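Local structure of D-alanine--D-alanine ligase (Coxiella burnetii, 3TQT) at residues W50-Q55 with R74-A79; P240-P245 with I286-F291; G298-D303 with N315-I320. The protein joins two D-alanines into D-alanyl-D-alanine at the expense of ATP, a step of peptidoglycan synthesis in the building of the bacterial cell wall. All blocks are in the same frame, centred on the assembly; numbering follows the deposited sequence.

Interaction 1: residues W50-Q55 with R74-A79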
loop_
_atom_site.group_PDB
_atom_site.type_symbol
_atom_site.label_atom_id
_atom_site.label_comp_id
_atom_site.label_asym_id
_atom_site.label_seq_id
_atom_site.Cartn_x
_atom_site.Cartn_y
_atom_site.Cartn_z
ATOM N N TRP A 50 -15.265 15.769 -1.951
ATOM C CA TRP A 50 -14.256 16.408 -2.788
ATOM C C TRP A 50 -14.787 17.634 -3.501
ATOM O O TRP A 50 -15.903 17.637 -4.024
ATOM C CB TRP A 50 -13.741 15.440 -3.855
ATOM C CG TRP A 50 -12.906 14.326 -3.344
ATOM C CD1 TRP A 50 -13.073 13.634 -2.189
ATOM C CD2 TRP A 50 -11.751 13.767 -3.990
ATOM N NE1 TRP A 50 -12.100 12.667 -2.074
ATOM C CE2 TRP A 50 -11.276 12.733 -3.163
ATOM C CE3 TRP A 50 -11.081 14.045 -5.185
ATOM C CZ2 TRP A 50 -10.145 11.972 -3.490
ATOM C CZ3 TRP A 50 -9.965 13.289 -5.513
ATOM C CH2 TRP A 50 -9.507 12.266 -4.667
ATOM N N TYR A 51 -13.957 18.666 -3.551
ATOM C CA TYR A 51 -14.306 19.896 -4.227
ATOM C C TYR A 51 -13.131 20.313 -5.087
ATOM O O TYR A 51 -11.982 20.094 -4.730
ATOM C CB TYR A 51 -14.626 20.996 -3.227
ATOM C CG TYR A 51 -15.728 20.660 -2.238
ATOM C CD1 TYR A 51 -17.052 20.975 -2.511
ATOM C CD2 TYR A 51 -15.440 20.037 -1.030
ATOM C CE1 TYR A 51 -18.059 20.681 -1.618
ATOM C CE2 TYR A 51 -16.448 19.746 -0.119
ATOM C CZ TYR A 51 -17.753 20.071 -0.422
ATOM O OH TYR A 51 -18.760 19.775 0.462
ATOM N N LEU A 52 -13.420 20.910 -6.234
ATOM C CA LEU A 52 -12.354 21.427 -7.063
ATOM C C LEU A 52 -12.364 22.943 -7.087
ATOM O O LEU A 52 -13.402 23.562 -7.303
ATOM C CB LEU A 52 -12.472 20.889 -8.485
ATOM C CG LEU A 52 -11.321 21.227 -9.428
ATOM C CD1 LEU A 52 -11.129 20.065 -10.415
ATOM C CD2 LEU A 52 -11.575 22.513 -10.166
ATOM N N ILE A 53 -11.195 23.531 -6.878
ATOM C CA ILE A 53 -11.015 24.973 -6.978
ATOM C C ILE A 53 -10.109 25.249 -8.172
ATOM O O ILE A 53 -8.944 24.870 -8.166
ATOM C CB ILE A 53 -10.357 25.504 -5.690
ATOM C CG1 ILE A 53 -11.246 25.185 -4.489
ATOM C CG2 ILE A 53 -10.076 26.990 -5.788
ATOM C CD1 ILE A 53 -10.493 25.116 -3.155
ATOM N N ASP A 54 -10.623 25.905 -9.206
ATOM C CA ASP A 54 -9.811 26.055 -10.415
ATOM C C ASP A 54 -9.229 27.449 -10.560
ATOM O O ASP A 54 -8.643 27.792 -11.592
ATOM C CB ASP A 54 -10.581 25.632 -11.671
ATOM C CG ASP A 54 -11.619 26.640 -12.087
ATOM O OD1 ASP A 54 -11.982 27.500 -11.256
ATOM O OD2 ASP A 54 -12.075 26.567 -13.249
ATOM N N GLN A 55 -9.414 28.259 -9.524
ATOM C CA GLN A 55 -8.740 29.545 -9.424
ATOM C C GLN A 55 -7.788 29.494 -8.248
ATOM O O GLN A 55 -8.179 29.755 -7.113
ATOM C CB GLN A 55 -9.736 30.677 -9.210
ATOM C CG GLN A 55 -10.701 30.882 -10.348
ATOM C CD GLN A 55 -11.560 32.117 -10.140
ATOM O OE1 GLN A 55 -11.044 33.214 -9.918
ATOM N NE2 GLN A 55 -12.873 31.942 -10.200
ATOM N N ARG A 74 -16.046 23.723 -6.299
ATOM C CA ARG A 74 -17.084 22.938 -6.951
ATOM C C ARG A 74 -17.043 21.480 -6.518
ATOM O O ARG A 74 -16.005 20.825 -6.626
ATOM C CB ARG A 74 -16.909 23.003 -8.472
ATOM C CG ARG A 74 -16.723 24.404 -9.062
ATOM C CD ARG A 74 -15.917 24.330 -10.365
ATOM N NE ARG A 74 -16.342 25.293 -11.381
ATOM C CZ ARG A 74 -15.647 26.370 -11.736
ATOM N NH1 ARG A 74 -14.485 26.631 -11.159
ATOM N NH2 ARG A 74 -16.108 27.186 -12.674
ATOM N N PRO A 75 -18.181 20.965 -6.038
ATOM C CA PRO A 75 -18.307 19.539 -5.729
ATOM C C PRO A 75 -17.944 18.688 -6.945
ATOM O O PRO A 75 -18.439 18.917 -8.047
ATOM C CB PRO A 75 -19.794 19.388 -5.390
ATOM C CG PRO A 75 -20.196 20.731 -4.896
ATOM C CD PRO A 75 -19.408 21.714 -5.715
ATOM N N ILE A 76 -17.057 17.724 -6.755
ATOM C CA ILE A 76 -16.672 16.871 -7.861
ATOM C C ILE A 76 -16.686 15.419 -7.458
ATOM O O ILE A 76 -16.638 15.071 -6.273
ATOM C CB ILE A 76 -15.269 17.196 -8.388
ATOM C CG1 ILE A 76 -14.251 17.193 -7.236
ATOM C CG2 ILE A 76 -15.270 18.515 -9.168
ATOM C CD1 ILE A 76 -12.817 16.903 -7.700
ATOM N N THR A 77 -16.771 14.565 -8.462
ATOM C CA THR A 77 -16.412 13.184 -8.262
ATOM C C THR A 77 -15.375 12.843 -9.317
ATOM O O THR A 77 -14.776 13.735 -9.903
ATOM C CB THR A 77 -17.617 12.254 -8.303
ATOM O OG1 THR A 77 -17.178 10.925 -8.002
ATOM C CG2 THR A 77 -18.296 12.293 -9.670
ATOM N N ILE A 78 -15.133 11.565 -9.545
ATOM C CA ILE A 78 -14.082 11.190 -10.466
ATOM C C ILE A 78 -14.676 10.487 -11.675
ATOM O O ILE A 78 -15.782 9.969 -11.627
ATOM C CB ILE A 78 -12.993 10.318 -9.790
ATOM C CG1 ILE A 78 -13.594 9.028 -9.255
ATOM C CG2 ILE A 78 -12.304 11.089 -8.674
ATOM C CD1 ILE A 78 -12.607 8.177 -8.510
ATOM N N ALA A 79 -13.933 10.485 -12.764
ATOM C CA ALA A 79 -14.383 9.829 -13.970
ATOM C C ALA A 79 -13.434 8.683 -14.277
ATOM O O ALA A 79 -12.378 8.888 -14.865
ATOM C CB ALA A 79 -14.410 10.823 -15.107
HETATM O O HOH W 1 -17.654 14.982 -3.564
HETATM O O HOH W 2 -13.723 25.907 -8.896
#
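Arg-74 opens the antiparallel pairing of strands 50-53 and 74-78 with both backbone groups: its N donates to Leu-52 O, and its O receives Leu-52 N at 2.6 Å, in the carbonyl plane on a lone pair. Its long side chain, bent at chi3, passes Leu-52 O and lays NH1 against Asp-54 OD1 at 2.7 Å. The two charges form a salt bridge, but the hydrogen bond within it is weak and bent, with the carboxylate and guanidinium planes 76° apart. A water held by Arg-74 NH1 and Asp-54 N helps fix the charged tip.

Pro-75 lies opposite Tyr-51 in a non-hydrogen-bonded pair, where a residue without N-H costs no bond to this strand; its CG rests 3.9 Å from Tyr-51 CE1, the two rings crossing obliquely.

Ile-76 N then bonds Trp-50 O at 3.0 Å, nearly straight but from above the carbonyl plane. Beta-branched Ile-76, with CG1 in the crowded position between N and carbonyl carbon (chi1 52°), packs CG1 against Trp-50 CB and places CG2 3.7 Å from Leu-52 CB. A second water spans Trp-50 N and Ile-76 O, where the strands, 117° apart in direction, splay.

Within the mixed N-terminal sheet, strand 50-53 runs between 37-44 and 74-78, with 87-89 beyond. Helix 115-122 covers Trp-50 through Leu-116 and Leu-119, and the Trp-50 ring stacks on Phe-80 of the second subunit.

Interaction 2: residues P240-P245 with I286-F291; sequences PKASLP and IAIDAF
With CG1 anti to the carbonyl carbon (chi1 -75°) and the chain extended at chi2 (162°), Ile-288 sends CD1 from the helix onto the backbone of 240-245, while Phe-291, its CG anti to the backbone N (chi1 -174°), brings CD2 and CE2 of its ring up to Pro-240. This is helix-on-sheet packing in the ATP-grasp fold: helix 277-293 lies against the antiparallel sheet to which strand 241-249 belongs. The two side chains are three residues apart, almost one helical turn, and so emerge on the same side of the helix.

No hydrogen bond crosses the contact; it is made by van der Waals surfaces. Ala-242 points its methyl at the helix, CB lying 3.8 Å from Ile-288 CD1, and a side chain this small lets the isoleucine close on the strand. Lys-241, between the two inward-facing residues, points away and carries its charge from the apolar seam, as strand alternation demands. Both branches of Ile-288 also touch Pro-240: CD1 reaches Pro-240 O at 3.6 Å, and CG2 lies 4.1 Å from Pro-240 CB. The rigid pyrrolidine ring offers Phe-291 a compact apolar surface.

Val-234 of the adjoining strand 228-236 touches Pro-240, Ala-287 and Phe-291, continuing the apolar layer inward. The proline and phenylalanine rings cross obliquely, Pro-240 CG coming within 3.6 Å of Phe-291 CD2.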
loop_
_atom_site.group_PDB
_atom_site.type_symbol
_atom_site.label_atom_id
_atom_site.label_comp_id
_atom_site.label_asym_id
_atom_site.label_seq_id
_atom_site.Cartn_x
_atom_site.Cartn_y
_atom_site.Cartn_z
ATOM N N PRO A 240 18.183 8.766 -6.374
ATOM C CA PRO A 240 17.810 9.731 -5.331
ATOM C C PRO A 240 18.979 10.607 -4.910
ATOM O O PRO A 240 20.114 10.134 -4.846
ATOM C CB PRO A 240 17.393 8.836 -4.151
ATOM C CG PRO A 240 17.239 7.450 -4.726
ATOM C CD PRO A 240 18.202 7.386 -5.866
ATOM N N LYS A 241 18.682 11.871 -4.619
ATOM C CA LYS A 241 19.662 12.826 -4.116
ATOM C C LYS A 241 19.237 13.256 -2.726
ATOM O O LYS A 241 18.049 13.293 -2.412
ATOM C CB LYS A 241 19.751 14.057 -5.024
ATOM C CG LYS A 241 20.324 13.772 -6.406
ATOM C CD LYS A 241 20.326 15.031 -7.274
ATOM C CE LYS A 241 18.920 15.619 -7.425
ATOM N NZ LYS A 241 18.846 16.734 -8.426
ATOM N N ALA A 242 20.211 13.577 -1.891
ATOM C CA ALA A 242 19.914 13.927 -0.514
ATOM C C ALA A 242 20.296 15.376 -0.246
ATOM O O ALA A 242 21.321 15.850 -0.727
ATOM C CB ALA A 242 20.649 12.987 0.426
ATOM N N SER A 243 19.460 16.078 0.511
ATOM C CA SER A 243 19.731 17.459 0.893
ATOM C C SER A 243 20.800 17.494 1.968
ATOM O O SER A 243 21.198 16.463 2.497
ATOM C CB SER A 243 18.463 18.104 1.462
ATOM O OG SER A 243 18.144 17.520 2.727
ATOM N N LEU A 244 21.264 18.692 2.294
ATOM C CA LEU A 244 22.015 18.870 3.518
ATOM C C LEU A 244 21.080 18.531 4.671
ATOM O O LEU A 244 19.881 18.825 4.616
ATOM C CB LEU A 244 22.521 20.304 3.640
ATOM C CG LEU A 244 23.550 20.649 2.561
ATOM C CD1 LEU A 244 23.966 22.103 2.638
ATOM C CD2 LEU A 244 24.758 19.726 2.667
ATOM N N PRO A 245 21.623 17.903 5.715
ATOM C CA PRO A 245 20.833 17.515 6.885
ATOM C C PRO A 245 20.286 18.746 7.592
ATOM O O PRO A 245 20.915 19.801 7.552
ATOM C CB PRO A 245 21.864 16.838 7.798
ATOM C CG PRO A 245 23.028 16.508 6.910
ATOM C CD PRO A 245 23.050 17.583 5.875
ATOM N N ILE A 286 22.611 7.147 4.021
ATOM C CA ILE A 286 21.603 6.274 4.606
ATOM C C ILE A 286 20.219 6.749 4.194
ATOM O O ILE A 286 19.338 5.940 3.909
ATOM C CB ILE A 286 21.709 6.229 6.144
ATOM C CG1 ILE A 286 23.044 5.596 6.553
ATOM C CG2 ILE A 286 20.562 5.417 6.732
ATOM C CD1 ILE A 286 23.263 5.573 8.040
ATOM N N ALA A 287 20.026 8.059 4.139
ATOM C CA ALA A 287 18.735 8.581 3.657
ATOM C C ALA A 287 18.424 8.061 2.248
ATOM O O ALA A 287 17.306 7.612 1.968
ATOM C CB ALA A 287 18.710 10.104 3.695
ATOM N N ILE A 288 19.418 8.122 1.367
ATOM C CA ILE A 288 19.268 7.639 0.004
ATOM C C ILE A 288 19.052 6.132 -0.019
ATOM O O ILE A 288 18.176 5.641 -0.719
ATOM C CB ILE A 288 20.492 7.990 -0.852
ATOM C CG1 ILE A 288 20.464 9.474 -1.211
ATOM C CG2 ILE A 288 20.521 7.133 -2.099
ATOM C CD1 ILE A 288 21.805 9.999 -1.672
ATOM N N ASP A 289 19.843 5.399 0.756
ATOM C CA ASP A 289 19.698 3.943 0.806
ATOM C C ASP A 289 18.339 3.515 1.372
ATOM O O ASP A 289 17.726 2.573 0.884
ATOM C CB ASP A 289 20.824 3.320 1.623
ATOM C CG ASP A 289 22.180 3.468 0.951
ATOM O OD1 ASP A 289 22.227 3.891 -0.217
ATOM O OD2 ASP A 289 23.195 3.153 1.593
ATOM N N ALA A 290 17.890 4.204 2.413
ATOM C CA ALA A 290 16.596 3.929 3.020
ATOM C C ALA A 290 15.477 4.190 2.010
ATOM O O ALA A 290 14.558 3.402 1.875
ATOM C CB ALA A 290 16.405 4.816 4.247
ATOM N N PHE A 291 15.560 5.340 1.347
ATOM C CA PHE A 291 14.621 5.730 0.306
ATOM C C PHE A 291 14.492 4.596 -0.704
ATOM O O PHE A 291 13.390 4.200 -1.094
ATOM C CB PHE A 291 15.161 6.989 -0.374
ATOM C CG PHE A 291 14.219 7.603 -1.379
ATOM C CD1 PHE A 291 13.337 8.606 -0.999
ATOM C CD2 PHE A 291 14.244 7.204 -2.696
ATOM C CE1 PHE A 291 12.489 9.184 -1.927
ATOM C CE2 PHE A 291 13.398 7.777 -3.624
ATOM C CZ PHE A 291 12.522 8.761 -3.240
#

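Interaction 3: residues G298-D303 with N315-I320; sequences GMARVD and NEINTI
The antiparallel beta hairpin of strands 298-306 and 312-318 carries the predicted magnesium ligands Asp-303, Glu-316 and Asn-318 on one face. Arg-301 and Asn-318 pair through two backbone hydrogen bonds, Arg-301 N to Asn-318 O and Asn-318 N to Arg-301 O. Farther along, Asp-303 N donates to Glu-316 O, while Asp-303 O accepts both Asn-315 N (2.7 Å) and Glu-316 N (3.1 Å): a classic beta bulge.

Arg-301, bent at chi3 (69°), turns its guanidinium side-on to Asp-303. In this salt bridge Arg-301 NE meets Asp-303 OD1 at 2.8 Å and Arg-301 NH2 meets Asp-303 OD2 at 2.9 Å; both bonds are almost straight, lie in the guanidinium plane and use syn lone pairs, which fixes the carboxylate's rotation. Asn-318 CG sits over one guanidinium face, and its ND2 gives a weak hydrogen bond to Asp-303 OD2 (2.8 Å) and a longer one to Arg-301 O. An amide suits this place, supplying N-H groups for both without charge. Asp-303 OD2 and Glu-316 OE1 stand 4.2 Å apart, a concentration of negative charge that a bound cation would be expected to relieve and Arg-301 probably offsets in part.

On the other face Ala-300 CB packs 3.6 Å from Ile-317 CG2, their side chains turned to helices 277-293 and 141-150. Two acids and an asparagine on neighbouring strands are typical of the two-metal site of D-alanine–D-alanine ligases, within the ATP-grasp fold.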
loop_
_atom_site.group_PDB
_atom_site.type_symbol
_atom_site.label_atom_id
_atom_site.label_comp_id
_atom_site.label_asym_id
_atom_site.label_seq_id
_atom_site.Cartn_x
_atom_site.Cartn_y
_atom_site.Cartn_z
ATOM N N GLY A 298 9.890 9.859 -5.909
ATOM C CA GLY A 298 9.665 11.292 -5.834
ATOM C C GLY A 298 10.374 11.939 -4.662
ATOM O O GLY A 298 11.409 12.582 -4.823
ATOM N N MET A 299 9.822 11.751 -3.469
ATOM C CA MET A 299 10.358 12.429 -2.288
ATOM C C MET A 299 10.128 11.671 -0.992
ATOM O O MET A 299 9.158 10.924 -0.847
ATOM C CB MET A 299 9.711 13.803 -2.159
ATOM C CG MET A 299 8.186 13.736 -2.161
ATOM S SD MET A 299 7.408 15.285 -1.668
ATOM C CE MET A 299 8.419 15.690 -0.266
ATOM N N ALA A 300 11.025 11.893 -0.039
ATOM C CA ALA A 300 10.809 11.447 1.323
ATOM C C ALA A 300 11.625 12.338 2.235
ATOM O O ALA A 300 12.719 12.768 1.879
ATOM C CB ALA A 300 11.250 10.011 1.493
ATOM N N ARG A 301 11.105 12.602 3.423
ATOM C CA ARG A 301 11.956 13.119 4.465
ATOM C C ARG A 301 12.316 11.969 5.392
ATOM O O ARG A 301 11.432 11.347 5.984
ATOM C CB ARG A 301 11.266 14.222 5.252
ATOM C CG ARG A 301 12.248 15.078 6.017
ATOM C CD ARG A 301 11.519 16.039 6.927
ATOM N NE ARG A 301 10.881 15.314 8.020
ATOM C CZ ARG A 301 9.629 15.502 8.412
ATOM N NH1 ARG A 301 8.868 16.396 7.794
ATOM N NH2 ARG A 301 9.144 14.798 9.429
ATOM N N VAL A 302 13.611 11.681 5.500
ATOM C CA VAL A 302 14.087 10.639 6.404
ATOM C C VAL A 302 14.518 11.276 7.705
ATOM O O VAL A 302 15.363 12.186 7.709
ATOM C CB VAL A 302 15.288 9.885 5.821
ATOM C CG1 VAL A 302 15.641 8.702 6.719
ATOM C CG2 VAL A 302 14.987 9.421 4.403
ATOM N N ASP A 303 13.920 10.810 8.800
ATOM C CA ASP A 303 14.173 11.355 10.126
ATOM C C ASP A 303 15.053 10.389 10.888
ATOM O O ASP A 303 14.777 9.190 10.936
ATOM C CB ASP A 303 12.868 11.588 10.884
ATOM C CG ASP A 303 11.963 12.606 10.194
ATOM O OD1 ASP A 303 12.412 13.284 9.239
ATOM O OD2 ASP A 303 10.796 12.724 10.613
ATOM N N ASN A 315 14.846 6.784 12.229
ATOM C CA ASN A 315 13.639 6.582 13.021
ATOM C C ASN A 315 12.384 6.462 12.170
ATOM O O ASN A 315 11.474 5.703 12.498
ATOM C CB ASN A 315 13.437 7.711 14.018
ATOM C CG ASN A 315 12.522 7.307 15.162
ATOM O OD1 ASN A 315 12.610 6.184 15.674
ATOM N ND2 ASN A 315 11.631 8.208 15.558
ATOM N N GLU A 316 12.326 7.227 11.083
ATOM C CA GLU A 316 11.093 7.316 10.319
ATOM C C GLU A 316 11.374 7.813 8.902
ATOM O O GLU A 316 12.337 8.537 8.673
ATOM C CB GLU A 316 10.102 8.259 11.025
ATOM C CG GLU A 316 8.775 8.442 10.306
ATOM C CD GLU A 316 7.739 9.189 11.147
ATOM O OE1 GLU A 316 8.119 9.813 12.156
ATOM O OE2 GLU A 316 6.538 9.141 10.800
ATOM N N ILE A 317 10.543 7.382 7.959
ATOM C CA ILE A 317 10.536 7.950 6.601
ATOM C C ILE A 317 9.157 8.527 6.334
ATOM O O ILE A 317 8.159 7.821 6.434
ATOM C CB ILE A 317 10.843 6.870 5.537
ATOM C CG1 ILE A 317 12.152 6.155 5.906
ATOM C CG2 ILE A 317 10.905 7.508 4.110
ATOM C CD1 ILE A 317 12.513 5.007 4.994
ATOM N N ASN A 318 9.107 9.808 6.000
ATOM C CA ASN A 318 7.849 10.507 5.784
ATOM C C ASN A 318 7.697 10.793 4.313
ATOM O O ASN A 318 8.514 11.525 3.753
ATOM C CB ASN A 318 7.871 11.844 6.513
ATOM C CG ASN A 318 8.073 11.684 7.982
ATOM O OD1 ASN A 318 7.126 11.416 8.719
ATOM N ND2 ASN A 318 9.317 11.819 8.426
ATOM N N THR A 319 6.649 10.249 3.696
ATOM C CA THR A 319 6.511 10.337 2.243
ATOM C C THR A 319 5.678 11.544 1.815
ATOM O O THR A 319 5.759 11.978 0.680
ATOM C CB THR A 319 5.864 9.064 1.651
ATOM O OG1 THR A 319 4.594 8.877 2.268
ATOM C CG2 THR A 319 6.745 7.815 1.923
ATOM N N ILE A 320 4.884 12.089 2.725
ATOM C CA ILE A 320 4.253 13.381 2.443
ATOM C C ILE A 320 4.595 14.322 3.596
ATOM O O ILE A 320 3.775 14.598 4.468
ATOM C CB ILE A 320 2.719 13.279 2.188
ATOM C CG1 ILE A 320 2.397 12.111 1.241
ATOM C CG2 ILE A 320 2.151 14.600 1.620
ATOM C CD1 ILE A 320 2.786 12.329 -0.220
HETATM O O HOH W 3 6.576 10.647 -1.312
#

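How the interactions relate
Interactions 2 and 3 are neighbours in the ATP-grasp region, their centres about 9 Å apart, and a short connection leads from helix 277-293 to strand 298-306. Phe-291 joins them: its CD1 packs 3.5 Å from Ala-300 CB, so the ring that meets Pro-240 also backs the hairpin on the face away from the predicted metal ligands. Interaction 2 thus belongs to the layer behind the site, the Phe-291 side chain lying about 10 Å from that of Asn-318. Interaction 1 stands apart in the N-terminal domain, its centre about 29 Å from that of interaction 3 and 35 Å from that of interaction 2, far from the predicted metal and ATP sites and beside the second subunit.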